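PDB 4OTE: lipoprotein from Clostridium difficile, which probably captures methionine as the membrane-anchored binding protein of an uptake transporter, and here holds selenomethionine in its pocket. Local coordinates for residues 81-86 and 235-240; 47-52 and 202-207; 104-109 and 147-152; 90-95 and 179-184; 40-45 and 173-178. All coordinates share one frame; numbering follows the deposited sequence. Where two conformers were deposited one is given.

Contact 1. Residues 81-86 and 235-240; sequences KLYVCP and GIVIPT. With MSE (selenomethionine), chain C.
Tyr83 and Val237 lie side by side, pointing the same way. The CG1 methyl of Val237 rests against Tyr83 CD1 at 3.6 Å, and helices 13-22 and 223-233 pack over both residues. Around Val84 and Ile238, which share the other face, neighbouring side chains cross instead. Thr240 meets Val84 at about a right angle, with CG2 of Thr240 pressed to 3.4 Å from CG2 of Val84, a tight methyl pair, while CD1 of Ile238 lies across the ring of Pro86, 3.6 Å from its CD. The antiparallel backbone fixes these pairings: Val84 and Ile238 exchange two N-H...O bonds, and Thr240 N adds a nearly straight one to Leu82 O (2.8 Å, 173°). Leu82 and Tyr83 both face Asn199 of the next strand in a classic beta bulge. The C-terminal strand thus closes the edge of a lobe sheet in a periplasmic-binding-protein fold, beside Cys85 of the selenomethionine pocket.

Contact 2. Residues 47-52 and 202-207; sequences EALNNG and AFRTED. With ZN (zinc ion), chain J.
Helix 47-51 and strand 202-204 run in roughly the same direction, their axes 29° apart and 8.0 Å from each other at the closest point. Between them Leu49 and Arg204 slide past each other in opposite directions. Leu49 has CG anti to its backbone N (chi1 178°), which brings CD2 onto the strand backbone, 3.6 Å from Ala202 O. Arg204 comes back the other way, its chain bent at chi3, and lays its guanidinium edge-on to the last turn of the helix. NH1 donates to Leu49 O at 2.8 Å, with the acceptor almost exactly in the guanidinium plane; the same nitrogen also bonds Ile54 O. The remaining nitrogens turn to acids of their own segment. Arg204 NE donates to Glu206 OE2 at 3.2 Å, part of a salt bridge, approaching from above the carboxylate plane, and Arg204 NH2 forms a salt bridge with Asp207 OD2 at 3.0 Å. A water joins Arg204 NH2 to Gly52 O. Glu206 OE2 is shared further with a zinc ion at 2.4 Å, whose charge would be expected to draw on the same carboxylate that balances the arginine. The helix terminates here in a Schellman motif with Gly52, at positive phi, as its C-prime residue, so the arginine joins a helix C-terminus to a zinc-binding salt-bridge network.

Contact 3. Residues 104-109 and 147-152; sequences DTIAIS and KGIQFK
Lys152, Ile106 and Asp104 lose the most surface here, and each does so in a different way. For Lys152 (72 Å²) it is largely the main chain that is engaged: its N donates to Ile106 O and its O accepts from Ile108 N, both at 2.9 Å, while the side chain runs out fully extended, away from the neighbouring strand. Ile106 (68 Å²) sits opposite Phe151 in the parallel register but reaches obliquely across Ile149, bringing CD1 to 3.7 Å from Ile149 CG2. That same CG2 methyl of Ile149 lies over a face of the Phe151 ring, offset toward its rim, and Ile108 runs alongside the ring, its CD1 3.5 Å from Phe151 CD1. Asp104 (63 Å²) begins the ladder. Its O accepts Gln150 N at 3.0 Å nearly along the C=O axis, and its CB touches Ile149 CD1 at 3.9 Å, whereas its carboxylate turns to a salt bridge with Lys101. Leu119 and Leu122 of helix 112-124 pack on the face that carries Phe151, and Leu122 also meets Ile106. Two adjacent parallel strands with an intervening helix laid over them form a beta-alpha-beta crossover, here at the edge of the five-stranded sheet of the second lobe.

Contact 4. Residues 90-95 and 179-184; sequences YSYKIK and AGLDAK
Tyr90 carries the close-packed part of this contact, and Tyr92 the looser one. The buried ring of Tyr90 presents a face to Leu181, whose CD1 methyl stands over the centre in a CH-pi contact, 4.3 Å from the ring centroid and 10° off the normal. CE2 of the same ring lies against the chain just past the leucine methyls, 3.9 Å from Leu181 CB and 3.8 Å from Ala183 CA. Ala176 of helix 173-176 touches both Tyr90 and Leu181, and so does Ile171 of strand 168-171, so the ring of Tyr90 is buried on this side. Exposed Tyr92 crosses Leu181 at about a right angle and touches at essentially one point, its OH 3.2 Å from Leu181 CD2, giving up much less surface than Tyr90. The phenol of Tyr90 is linked to the second segment through a water that stands 2.8 Å from Tyr90 OH and donates to Leu181 O. Tyr92 itself sits within an ST turn, in which Ser91 OG accepts from Lys93 N and also from Ile94 N. The leucine held by the two tyrosines sits between two helix ends: a Schellman motif at Gly180 closes helix 173-176, and Asp182, as N-cap, opens helix 183-186 through a bond from Lys185 N.

Contact 5. Residues 40-45 and 173-178; sequences DDYILP and TTYAVP. With ZN (zinc ion), chain F; MSE (selenomethionine), chain C; ACT (acetate ion), chain R.
The ring of Tyr42 is sandwiched between a ligand methyl and the edge of another tyrosine. On one face the CE methyl of selenomethionine lies over the ring centre, 3.6 Å from Tyr42 CG. From the opposite side Tyr175 arrives edge-on in a T-shaped stack, centroids 5.5 Å apart and planes at 90°, its CE2 3.6 Å from Tyr42 CZ. The two phenols reach toward each other from different lobes, so the stack spans the cleft of this bilobal, periplasmic-binding-protein-like fold and forms part of the pocket wall. Tyr42 OH is bound by Asp172 OD2, which fixes the tip of the ring, while Thr174 OG1 takes a weak bond from selenomethionine N at 3.5 Å and is hydrogen-bonded to Val14 O. Two waters bridge the partners: one links Tyr175 OH to Asp40 O, the other links it to Tyr42 N. Just before Tyr42, Asp40 OD1 and Asp41 OD2 grip a zinc ion at 2.0 and 1.9 Å, with an acetate oxygen, probably from the crystallisation liquor, as a further ligand. The other oxygen of Asp41, OD1, caps the coming helix, taking Leu44 N on its syn lone pair and Ile43 N on its anti lone pair.

Selenomethionine ties contacts 1 and 5 together: both touch it, their centres lie 16 Å apart, and they meet directly where Ile236 CD1 packs 3.9 Å from Thr173 CG2. Contact 4 follows helix 173-176 of contact 5 along the chain, its Leu181 N standing 3.1 Å from Ala176 O of contact 5, and it also reaches contact 1 through Ala183 and Ile236. Contact 2 shares helix 44-51 with contact 5 and a sheet with contact 1, yet its Ala202 side chain stays about 10 Å from the ligand. Contact 3 is the remote one; its Ile108 side chain is about 12 Å from selenomethionine, and its centre is 37 Å from that of contact 2, across the molecule.

Contact 1. Residues 81-86 and 235-240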
# COMPACT_ATOMS: atom_id res chain seq x y z
N LYS A 81 10.21 -5.70 -7.66
CA LYS A 81 9.25 -5.95 -6.57
C LYS A 81 10.00 -6.12 -5.24
O LYS A 81 11.00 -6.84 -5.18
CB LYS A 81 8.46 -7.23 -6.84
CG LYS A 81 7.58 -7.22 -8.08
CD LYS A 81 6.82 -8.53 -8.17
CE LYS A 81 6.20 -8.79 -9.53
NZ LYS A 81 5.44 -7.63 -10.08
N LEU A 82 9.53 -5.46 -4.18
CA LEU A 82 10.23 -5.49 -2.89
C LEU A 82 9.44 -6.22 -1.81
O LEU A 82 9.96 -7.14 -1.18
CB LEU A 82 10.55 -4.07 -2.42
CG LEU A 82 11.36 -3.24 -3.42
CD1 LEU A 82 11.58 -1.84 -2.88
CD2 LEU A 82 12.69 -3.91 -3.75
N TYR A 83 8.20 -5.79 -1.60
CA TYR A 83 7.37 -6.38 -0.56
C TYR A 83 5.89 -6.09 -0.81
O TYR A 83 5.54 -5.07 -1.42
CB TYR A 83 7.77 -5.83 0.82
CG TYR A 83 7.90 -4.32 0.85
CD1 TYR A 83 6.78 -3.50 0.95
CD2 TYR A 83 9.15 -3.71 0.79
CE1 TYR A 83 6.90 -2.12 0.98
CE2 TYR A 83 9.28 -2.33 0.81
CZ TYR A 83 8.16 -1.54 0.91
OH TYR A 83 8.30 -0.17 0.93
N VAL A 84 5.05 -6.99 -0.33
CA VAL A 84 3.60 -6.84 -0.42
C VAL A 84 3.06 -6.37 0.92
O VAL A 84 3.60 -6.72 1.97
CB VAL A 84 2.92 -8.17 -0.79
CG1 VAL A 84 1.48 -7.93 -1.20
CG2 VAL A 84 3.68 -8.88 -1.90
N CYS A 85 2.00 -5.56 0.87
CA CYS A 85 1.33 -5.05 2.05
C CYS A 85 -0.14 -5.40 1.91
O CYS A 85 -0.95 -4.55 1.53
CB CYS A 85 1.52 -3.53 2.16
SG CYS A 85 3.24 -2.97 2.26
N PRO A 86 -0.51 -6.67 2.20
CA PRO A 86 -1.89 -7.09 2.00
C PRO A 86 -2.86 -6.19 2.75
O PRO A 86 -2.59 -5.81 3.89
CB PRO A 86 -1.92 -8.50 2.60
CG PRO A 86 -0.51 -8.97 2.59
CD PRO A 86 0.33 -7.74 2.75
N GLY A 235 4.83 -10.31 9.44
CA GLY A 235 3.64 -10.89 8.82
C GLY A 235 2.77 -9.95 8.01
O GLY A 235 2.11 -10.39 7.07
N ILE A 236 2.76 -8.66 8.34
CA ILE A 236 1.89 -7.69 7.64
C ILE A 236 2.56 -7.04 6.43
O ILE A 236 1.87 -6.53 5.55
CB ILE A 236 1.29 -6.62 8.58
CG1 ILE A 236 2.36 -5.66 9.12
CG2 ILE A 236 0.54 -7.28 9.73
CD1 ILE A 236 1.77 -4.43 9.78
N VAL A 237 3.89 -7.03 6.40
CA VAL A 237 4.63 -6.65 5.19
C VAL A 237 5.51 -7.84 4.82
O VAL A 237 6.36 -8.24 5.61
CB VAL A 237 5.50 -5.39 5.42
CG1 VAL A 237 6.22 -5.00 4.14
CG2 VAL A 237 4.64 -4.24 5.92
N ILE A 238 5.30 -8.42 3.64
CA ILE A 238 5.99 -9.65 3.25
C ILE A 238 6.94 -9.40 2.08
O ILE A 238 6.49 -8.98 1.02
CB ILE A 238 5.00 -10.77 2.85
CG1 ILE A 238 4.00 -11.04 3.98
CG2 ILE A 238 5.76 -12.05 2.50
CD1 ILE A 238 2.76 -10.17 3.94
N PRO A 239 8.24 -9.67 2.27
CA PRO A 239 9.22 -9.50 1.19
C PRO A 239 8.92 -10.39 -0.02
O PRO A 239 8.43 -11.50 0.15
CB PRO A 239 10.55 -9.95 1.83
CG PRO A 239 10.32 -9.89 3.30
CD PRO A 239 8.87 -10.19 3.50
N THR A 240 9.21 -9.88 -1.21
CA THR A 240 9.10 -10.66 -2.44
C THR A 240 10.48 -10.85 -3.06
O THR A 240 10.64 -10.82 -4.28
CB THR A 240 8.17 -9.98 -3.47
OG1 THR A 240 8.71 -8.70 -3.85
CG2 THR A 240 6.77 -9.79 -2.90
N MSE C . 1.17 0.17 0.81
CA MSE C . -0.02 0.30 -0.10
C MSE C . -0.52 -1.06 -0.43
O MSE C . 0.22 -1.91 -0.93
OXT MSE C . -1.70 -1.33 -0.20
CB MSE C . 0.31 1.03 -1.41
CG MSE C . -0.95 1.29 -2.24
SE MSE C . -0.48 2.06 -4.00
CE MSE C . 0.04 3.83 -3.36

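Contact 2. Residues 47-52 and 202-207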
# COMPACT_ATOMS: atom_id res chain seq x y z
N GLU A 47 4.39 13.33 -8.27
CA GLU A 47 4.60 14.69 -8.75
C GLU A 47 6.06 15.08 -8.54
O GLU A 47 6.76 15.43 -9.48
CB GLU A 47 3.70 15.70 -8.02
CG GLU A 47 2.27 15.75 -8.53
CD GLU A 47 2.13 16.34 -9.92
OE1 GLU A 47 3.01 17.13 -10.33
OE2 GLU A 47 1.14 16.02 -10.61
N ALA A 48 6.49 14.98 -7.29
CA ALA A 48 7.86 15.32 -6.92
C ALA A 48 8.87 14.55 -7.76
O ALA A 48 9.86 15.11 -8.22
CB ALA A 48 8.08 15.04 -5.44
N LEU A 49 8.61 13.26 -7.97
CA LEU A 49 9.49 12.43 -8.78
C LEU A 49 9.56 12.93 -10.23
O LEU A 49 10.65 13.04 -10.80
CB LEU A 49 9.04 10.97 -8.75
CG LEU A 49 9.84 9.98 -9.59
CD1 LEU A 49 11.31 9.99 -9.18
CD2 LEU A 49 9.27 8.57 -9.49
N ASN A 50 8.41 13.24 -10.81
CA ASN A 50 8.36 13.69 -12.19
C ASN A 50 8.92 15.11 -12.35
O ASN A 50 9.53 15.42 -13.37
CB ASN A 50 6.93 13.62 -12.71
CG ASN A 50 6.86 13.66 -14.23
OD1 ASN A 50 7.44 12.81 -14.91
ND2 ASN A 50 6.14 14.63 -14.76
N ASN A 51 8.71 15.95 -11.34
CA ASN A 51 9.28 17.30 -11.29
C ASN A 51 10.80 17.31 -11.26
O ASN A 51 11.41 18.26 -11.74
CB ASN A 51 8.78 18.06 -10.05
CG ASN A 51 7.29 18.32 -10.05
OD1 ASN A 51 6.74 18.80 -9.06
ND2 ASN A 51 6.62 18.01 -11.16
N GLY A 52 11.40 16.29 -10.67
CA GLY A 52 12.85 16.22 -10.50
C GLY A 52 13.33 16.57 -9.10
O GLY A 52 14.53 16.69 -8.87
N ALA A 202 10.17 3.52 -7.39
CA ALA A 202 9.80 4.11 -8.67
C ALA A 202 10.76 5.25 -8.98
O ALA A 202 11.25 5.92 -8.07
CB ALA A 202 8.37 4.60 -8.64
N PHE A 203 11.02 5.46 -10.26
CA PHE A 203 11.99 6.46 -10.69
C PHE A 203 11.69 6.90 -12.11
O PHE A 203 10.94 6.24 -12.82
CB PHE A 203 13.41 5.91 -10.58
CG PHE A 203 13.54 4.48 -11.02
CD1 PHE A 203 13.66 4.16 -12.36
CD2 PHE A 203 13.53 3.45 -10.08
CE1 PHE A 203 13.77 2.83 -12.77
CE2 PHE A 203 13.63 2.13 -10.48
CZ PHE A 203 13.76 1.82 -11.83
N ARG A 204 12.26 8.03 -12.51
CA ARG A 204 12.09 8.52 -13.87
C ARG A 204 12.72 7.54 -14.85
O ARG A 204 13.81 7.01 -14.60
CB ARG A 204 12.70 9.92 -14.03
CG ARG A 204 11.97 11.01 -13.26
CD ARG A 204 12.62 12.36 -13.48
NE ARG A 204 14.00 12.40 -12.97
CZ ARG A 204 14.35 12.61 -11.71
NH1 ARG A 204 13.44 12.82 -10.76
NH2 ARG A 204 15.64 12.61 -11.37
N THR A 205 12.02 7.28 -15.94
CA THR A 205 12.50 6.38 -16.99
C THR A 205 13.91 6.76 -17.47
O THR A 205 14.71 5.87 -17.78
CB THR A 205 11.52 6.36 -18.18
OG1 THR A 205 10.21 6.03 -17.72
CG2 THR A 205 11.96 5.34 -19.23
N GLU A 206 14.21 8.06 -17.52
CA GLU A 206 15.55 8.54 -17.90
C GLU A 206 16.67 7.98 -17.02
O GLU A 206 17.78 7.78 -17.49
CB GLU A 206 15.61 10.08 -17.91
CG GLU A 206 15.28 10.74 -16.58
CD GLU A 206 15.59 12.23 -16.54
OE1 GLU A 206 15.47 12.90 -17.59
OE2 GLU A 206 15.95 12.74 -15.45
N ASP A 207 16.38 7.73 -15.74
CA ASP A 207 17.38 7.28 -14.77
C ASP A 207 17.39 5.76 -14.55
O ASP A 207 17.92 5.27 -13.55
CB ASP A 207 17.16 8.00 -13.44
CG ASP A 207 17.22 9.51 -13.57
OD1 ASP A 207 18.14 10.02 -14.25
OD2 ASP A 207 16.34 10.19 -13.00
ZN ZN J . 16.85 14.79 -14.50
O HOH W 1 16.38 14.05 -8.80

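Contact 3. Residues 104-109 and 147-152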
# COMPACT_ATOMS: atom_id res chain seq x y z
N ASP A 104 -24.85 -3.81 9.19
CA ASP A 104 -23.43 -3.53 9.42
C ASP A 104 -22.82 -2.73 8.28
O ASP A 104 -23.20 -2.89 7.11
CB ASP A 104 -22.64 -4.84 9.62
CG ASP A 104 -22.90 -5.48 10.98
OD1 ASP A 104 -23.69 -4.94 11.79
OD2 ASP A 104 -22.29 -6.54 11.25
N THR A 105 -21.87 -1.87 8.62
CA THR A 105 -21.25 -0.97 7.66
C THR A 105 -19.75 -1.26 7.52
O THR A 105 -19.05 -1.45 8.52
CB THR A 105 -21.43 0.50 8.09
OG1 THR A 105 -20.83 0.70 9.38
CG2 THR A 105 -22.90 0.86 8.16
N ILE A 106 -19.27 -1.30 6.28
CA ILE A 106 -17.84 -1.42 6.00
C ILE A 106 -17.35 -0.13 5.33
O ILE A 106 -17.89 0.28 4.30
CB ILE A 106 -17.52 -2.64 5.11
CG1 ILE A 106 -17.91 -3.94 5.84
CG2 ILE A 106 -16.04 -2.67 4.74
CD1 ILE A 106 -17.67 -5.20 5.04
N ALA A 107 -16.33 0.49 5.92
CA ALA A 107 -15.69 1.66 5.33
C ALA A 107 -14.67 1.22 4.28
O ALA A 107 -13.86 0.32 4.54
CB ALA A 107 -15.01 2.51 6.40
N ILE A 108 -14.72 1.86 3.12
CA ILE A 108 -13.85 1.53 1.99
C ILE A 108 -13.34 2.82 1.33
O ILE A 108 -14.01 3.85 1.37
CB ILE A 108 -14.60 0.68 0.94
CG1 ILE A 108 -15.06 -0.64 1.56
CG2 ILE A 108 -13.74 0.37 -0.27
CD1 ILE A 108 -15.40 -1.71 0.54
N SER A 109 -12.16 2.75 0.72
CA SER A 109 -11.58 3.88 0.00
C SER A 109 -12.42 4.24 -1.23
O SER A 109 -12.93 3.36 -1.92
CB SER A 109 -10.15 3.56 -0.43
OG SER A 109 -9.62 4.59 -1.25
N LYS A 147 -26.18 -10.49 4.01
CA LYS A 147 -26.19 -9.85 5.33
C LYS A 147 -26.37 -8.33 5.27
O LYS A 147 -26.01 -7.63 6.22
CB LYS A 147 -24.91 -10.21 6.07
CG LYS A 147 -24.60 -11.69 6.01
CD LYS A 147 -23.83 -12.18 7.21
CE LYS A 147 -23.75 -13.70 7.22
NZ LYS A 147 -22.58 -14.17 8.01
N GLY A 148 -26.93 -7.82 4.17
CA GLY A 148 -27.26 -6.40 4.04
C GLY A 148 -26.15 -5.47 4.49
O GLY A 148 -26.38 -4.58 5.31
N ILE A 149 -24.96 -5.67 3.95
CA ILE A 149 -23.80 -4.85 4.28
C ILE A 149 -23.85 -3.54 3.52
O ILE A 149 -23.99 -3.54 2.29
CB ILE A 149 -22.48 -5.58 3.95
CG1 ILE A 149 -22.37 -6.90 4.71
CG2 ILE A 149 -21.28 -4.68 4.25
CD1 ILE A 149 -22.40 -6.76 6.22
N GLN A 150 -23.74 -2.43 4.24
CA GLN A 150 -23.70 -1.10 3.64
C GLN A 150 -22.25 -0.65 3.56
O GLN A 150 -21.44 -0.99 4.42
CB GLN A 150 -24.52 -0.10 4.45
CG GLN A 150 -25.83 -0.65 4.99
CD GLN A 150 -26.73 0.42 5.56
OE1 GLN A 150 -26.84 1.52 5.02
NE2 GLN A 150 -27.40 0.11 6.67
N PHE A 151 -21.92 0.11 2.52
CA PHE A 151 -20.55 0.54 2.27
C PHE A 151 -20.41 2.05 2.37
O PHE A 151 -21.16 2.79 1.73
CB PHE A 151 -20.09 0.03 0.91
CG PHE A 151 -20.03 -1.46 0.82
CD1 PHE A 151 -18.87 -2.14 1.14
CD2 PHE A 151 -21.15 -2.19 0.45
CE1 PHE A 151 -18.82 -3.52 1.07
CE2 PHE A 151 -21.11 -3.57 0.38
CZ PHE A 151 -19.94 -4.24 0.69
N LYS A 152 -19.45 2.50 3.17
CA LYS A 152 -19.19 3.92 3.36
C LYS A 152 -17.91 4.28 2.61
O LYS A 152 -16.81 3.93 3.03
CB LYS A 152 -19.04 4.21 4.86
CG LYS A 152 -19.02 5.68 5.22
CD LYS A 152 -19.13 5.86 6.72
CE LYS A 152 -19.18 7.33 7.11
NZ LYS A 152 -19.32 7.49 8.58

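Contact 4. Residues 90-95 and 179-184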
# COMPACT_ATOMS: atom_id res chain seq x y z
N TYR A 90 -10.00 -4.18 9.44
CA TYR A 90 -9.93 -3.89 10.87
C TYR A 90 -11.33 -3.68 11.44
O TYR A 90 -12.25 -3.32 10.72
CB TYR A 90 -9.11 -2.62 11.13
CG TYR A 90 -7.65 -2.74 10.77
CD1 TYR A 90 -7.20 -2.48 9.48
CD2 TYR A 90 -6.70 -3.09 11.73
CE1 TYR A 90 -5.86 -2.58 9.15
CE2 TYR A 90 -5.36 -3.19 11.41
CZ TYR A 90 -4.94 -2.93 10.12
OH TYR A 90 -3.61 -3.03 9.78
N SER A 91 -11.47 -3.90 12.75
CA SER A 91 -12.74 -3.74 13.43
C SER A 91 -12.54 -3.56 14.93
O SER A 91 -11.70 -4.23 15.53
CB SER A 91 -13.65 -4.94 13.16
OG SER A 91 -14.91 -4.80 13.79
N TYR A 92 -13.29 -2.62 15.52
CA TYR A 92 -13.36 -2.46 16.97
C TYR A 92 -14.59 -3.18 17.56
O TYR A 92 -14.76 -3.20 18.78
CB TYR A 92 -13.45 -0.98 17.36
CG TYR A 92 -12.20 -0.15 17.15
CD1 TYR A 92 -10.93 -0.73 17.11
CD2 TYR A 92 -12.29 1.24 17.03
CE1 TYR A 92 -9.79 0.05 16.94
CE2 TYR A 92 -11.16 2.02 16.85
CZ TYR A 92 -9.91 1.42 16.81
OH TYR A 92 -8.79 2.19 16.63
N LYS A 93 -15.43 -3.76 16.71
CA LYS A 93 -16.74 -4.25 17.14
C LYS A 93 -16.94 -5.76 16.99
O LYS A 93 -17.73 -6.35 17.72
CB LYS A 93 -17.83 -3.48 16.39
CG LYS A 93 -17.74 -1.98 16.63
CD LYS A 93 -18.84 -1.21 15.93
CE LYS A 93 -18.65 0.29 16.12
NZ LYS A 93 -19.71 1.08 15.43
N ILE A 94 -16.22 -6.39 16.05
CA ILE A 94 -16.27 -7.84 15.88
C ILE A 94 -14.87 -8.43 15.71
O ILE A 94 -13.93 -7.72 15.33
CB ILE A 94 -17.13 -8.25 14.67
CG1 ILE A 94 -16.60 -7.61 13.38
CG2 ILE A 94 -18.59 -7.84 14.90
CD1 ILE A 94 -17.32 -8.08 12.12
N LYS A 95 -14.73 -9.72 16.00
CA LYS A 95 -13.44 -10.41 15.91
C LYS A 95 -13.34 -11.35 14.71
O LYS A 95 -12.24 -11.77 14.35
CB LYS A 95 -13.16 -11.19 17.20
CG LYS A 95 -13.10 -10.32 18.45
CD LYS A 95 -12.01 -10.78 19.41
CE LYS A 95 -10.65 -10.24 19.00
NZ LYS A 95 -9.54 -10.81 19.81
N ALA A 179 -1.48 5.24 12.60
CA ALA A 179 -2.72 5.48 13.35
C ALA A 179 -2.81 4.65 14.63
O ALA A 179 -3.79 4.76 15.36
CB ALA A 179 -3.93 5.22 12.46
N GLY A 180 -1.81 3.80 14.89
CA GLY A 180 -1.77 2.99 16.10
C GLY A 180 -2.63 1.74 16.06
O GLY A 180 -2.91 1.15 17.10
N LEU A 181 -3.05 1.32 14.86
CA LEU A 181 -3.85 0.10 14.72
C LEU A 181 -2.96 -1.13 14.77
O LEU A 181 -1.91 -1.18 14.11
CB LEU A 181 -4.65 0.12 13.42
CG LEU A 181 -5.72 1.19 13.31
CD1 LEU A 181 -6.33 1.18 11.92
CD2 LEU A 181 -6.80 1.00 14.36
N ASP A 182 -3.39 -2.13 15.54
CA ASP A 182 -2.66 -3.38 15.70
C ASP A 182 -3.45 -4.48 15.00
O ASP A 182 -4.58 -4.79 15.40
CB ASP A 182 -2.48 -3.69 17.19
CG ASP A 182 -1.70 -4.96 17.44
OD1 ASP A 182 -2.17 -6.05 17.05
OD2 ASP A 182 -0.61 -4.88 18.05
N ALA A 183 -2.85 -5.08 13.97
CA ALA A 183 -3.54 -6.09 13.17
C ALA A 183 -3.76 -7.38 13.95
O ALA A 183 -4.77 -8.06 13.75
CB ALA A 183 -2.76 -6.37 11.89
N LYS A 184 -2.82 -7.72 14.82
CA LYS A 184 -2.95 -8.89 15.68
C LYS A 184 -4.18 -8.76 16.58
O LYS A 184 -4.94 -9.70 16.75
CB LYS A 184 -1.69 -9.08 16.54
O HOH W 2 -1.41 -2.50 11.37

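Contact 5. Residues 40-45 and 173-178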
# COMPACT_ATOMS: atom_id res chain seq x y z
N ASP A 40 2.83 12.11 3.12
CA ASP A 40 1.71 11.56 3.90
C ASP A 40 0.52 11.15 3.03
O ASP A 40 -0.55 10.80 3.55
CB ASP A 40 1.28 12.54 4.99
CG ASP A 40 0.85 13.90 4.44
OD1 ASP A 40 0.30 13.95 3.32
OD2 ASP A 40 1.05 14.92 5.13
N ASP A 41 0.70 11.19 1.72
CA ASP A 41 -0.36 10.86 0.78
C ASP A 41 0.20 10.19 -0.47
O ASP A 41 1.42 10.20 -0.70
CB ASP A 41 -1.15 12.13 0.42
CG ASP A 41 -0.33 13.10 -0.39
OD1 ASP A 41 -0.19 12.88 -1.61
OD2 ASP A 41 0.18 14.09 0.19
N TYR A 42 -0.70 9.64 -1.29
CA TYR A 42 -0.32 8.87 -2.47
C TYR A 42 -0.19 9.69 -3.76
O TYR A 42 0.14 9.13 -4.81
CB TYR A 42 -1.33 7.73 -2.69
CG TYR A 42 -1.35 6.63 -1.65
CD1 TYR A 42 -0.24 6.35 -0.83
CD2 TYR A 42 -2.47 5.81 -1.51
CE1 TYR A 42 -0.27 5.33 0.10
CE2 TYR A 42 -2.50 4.78 -0.59
CZ TYR A 42 -1.41 4.55 0.22
OH TYR A 42 -1.45 3.53 1.14
N ILE A 43 -0.46 10.99 -3.70
CA ILE A 43 -0.45 11.82 -4.91
C ILE A 43 0.87 12.55 -5.10
O ILE A 43 1.48 12.47 -6.17
CB ILE A 43 -1.57 12.88 -4.87
CG1 ILE A 43 -2.93 12.23 -4.61
CG2 ILE A 43 -1.59 13.69 -6.17
CD1 ILE A 43 -3.51 11.47 -5.78
N LEU A 44 1.33 13.24 -4.06
CA LEU A 44 2.48 14.14 -4.18
C LEU A 44 3.82 13.46 -4.49
O LEU A 44 4.66 14.05 -5.16
CB LEU A 44 2.62 15.02 -2.93
CG LEU A 44 1.42 15.92 -2.62
CD1 LEU A 44 1.68 16.72 -1.35
CD2 LEU A 44 1.11 16.85 -3.78
N PRO A 45 4.05 12.22 -4.00
CA PRO A 45 5.36 11.61 -4.25
C PRO A 45 5.71 11.45 -5.73
O PRO A 45 6.87 11.64 -6.10
CB PRO A 45 5.25 10.23 -3.59
CG PRO A 45 4.21 10.39 -2.54
CD PRO A 45 3.23 11.38 -3.10
N THR A 173 -1.73 -0.60 5.22
CA THR A 173 -0.77 -0.65 6.31
C THR A 173 -0.05 0.69 6.46
O THR A 173 0.24 1.11 7.59
CB THR A 173 0.19 -1.85 6.15
OG1 THR A 173 -0.51 -3.05 6.50
CG2 THR A 173 1.44 -1.73 7.03
N THR A 174 0.21 1.37 5.34
CA THR A 174 0.79 2.72 5.35
C THR A 174 -0.01 3.70 6.23
O THR A 174 0.57 4.59 6.85
CB THR A 174 0.93 3.27 3.91
OG1 THR A 174 1.94 2.54 3.21
CG2 THR A 174 1.31 4.75 3.91
N TYR A 175 -1.33 3.54 6.28
CA TYR A 175 -2.18 4.37 7.14
C TYR A 175 -2.46 3.74 8.51
O TYR A 175 -2.55 4.46 9.51
CB TYR A 175 -3.50 4.67 6.43
CG TYR A 175 -3.35 5.71 5.35
CD1 TYR A 175 -3.68 7.04 5.58
CD2 TYR A 175 -2.84 5.36 4.10
CE1 TYR A 175 -3.53 8.00 4.60
CE2 TYR A 175 -2.68 6.32 3.11
CZ TYR A 175 -3.02 7.63 3.36
OH TYR A 175 -2.87 8.59 2.39
N ALA A 176 -2.57 2.42 8.55
CA ALA A 176 -2.93 1.71 9.78
C ALA A 176 -1.89 1.87 10.89
O ALA A 176 -2.23 2.19 12.04
CB ALA A 176 -3.17 0.24 9.49
N VAL A 177 -0.62 1.64 10.55
CA VAL A 177 0.44 1.59 11.56
C VAL A 177 0.66 2.95 12.26
O VAL A 177 0.71 2.99 13.49
CB VAL A 177 1.76 1.04 10.99
CG1 VAL A 177 2.89 1.17 12.01
CG2 VAL A 177 1.59 -0.42 10.60
N PRO A 178 0.78 4.05 11.49
CA PRO A 178 0.92 5.35 12.16
C PRO A 178 -0.31 5.76 12.96
O PRO A 178 -0.20 6.54 13.90
CB PRO A 178 1.15 6.32 10.99
CG PRO A 178 1.64 5.47 9.87
CD PRO A 178 0.93 4.16 10.03
ZN ZN F . 0.27 15.16 1.78
N MSE C . 1.17 0.17 0.81
CA MSE C . -0.02 0.30 -0.10
C MSE C . -0.52 -1.06 -0.43
O MSE C . 0.22 -1.91 -0.93
OXT MSE C . -1.70 -1.33 -0.20
CB MSE C . 0.31 1.03 -1.41
CG MSE C . -0.95 1.29 -2.24
SE MSE C . -0.48 2.06 -4.00
CE MSE C . 0.04 3.83 -3.36
C ACT R . 2.96 15.86 2.16
O ACT R . 1.85 16.42 2.07
OXT ACT R . 3.09 14.65 1.89
CH3 ACT R . 4.16 16.65 2.62
O HOH W 3 -3.64 11.02 2.96
O HOH W 4 -3.45 9.29 -0.23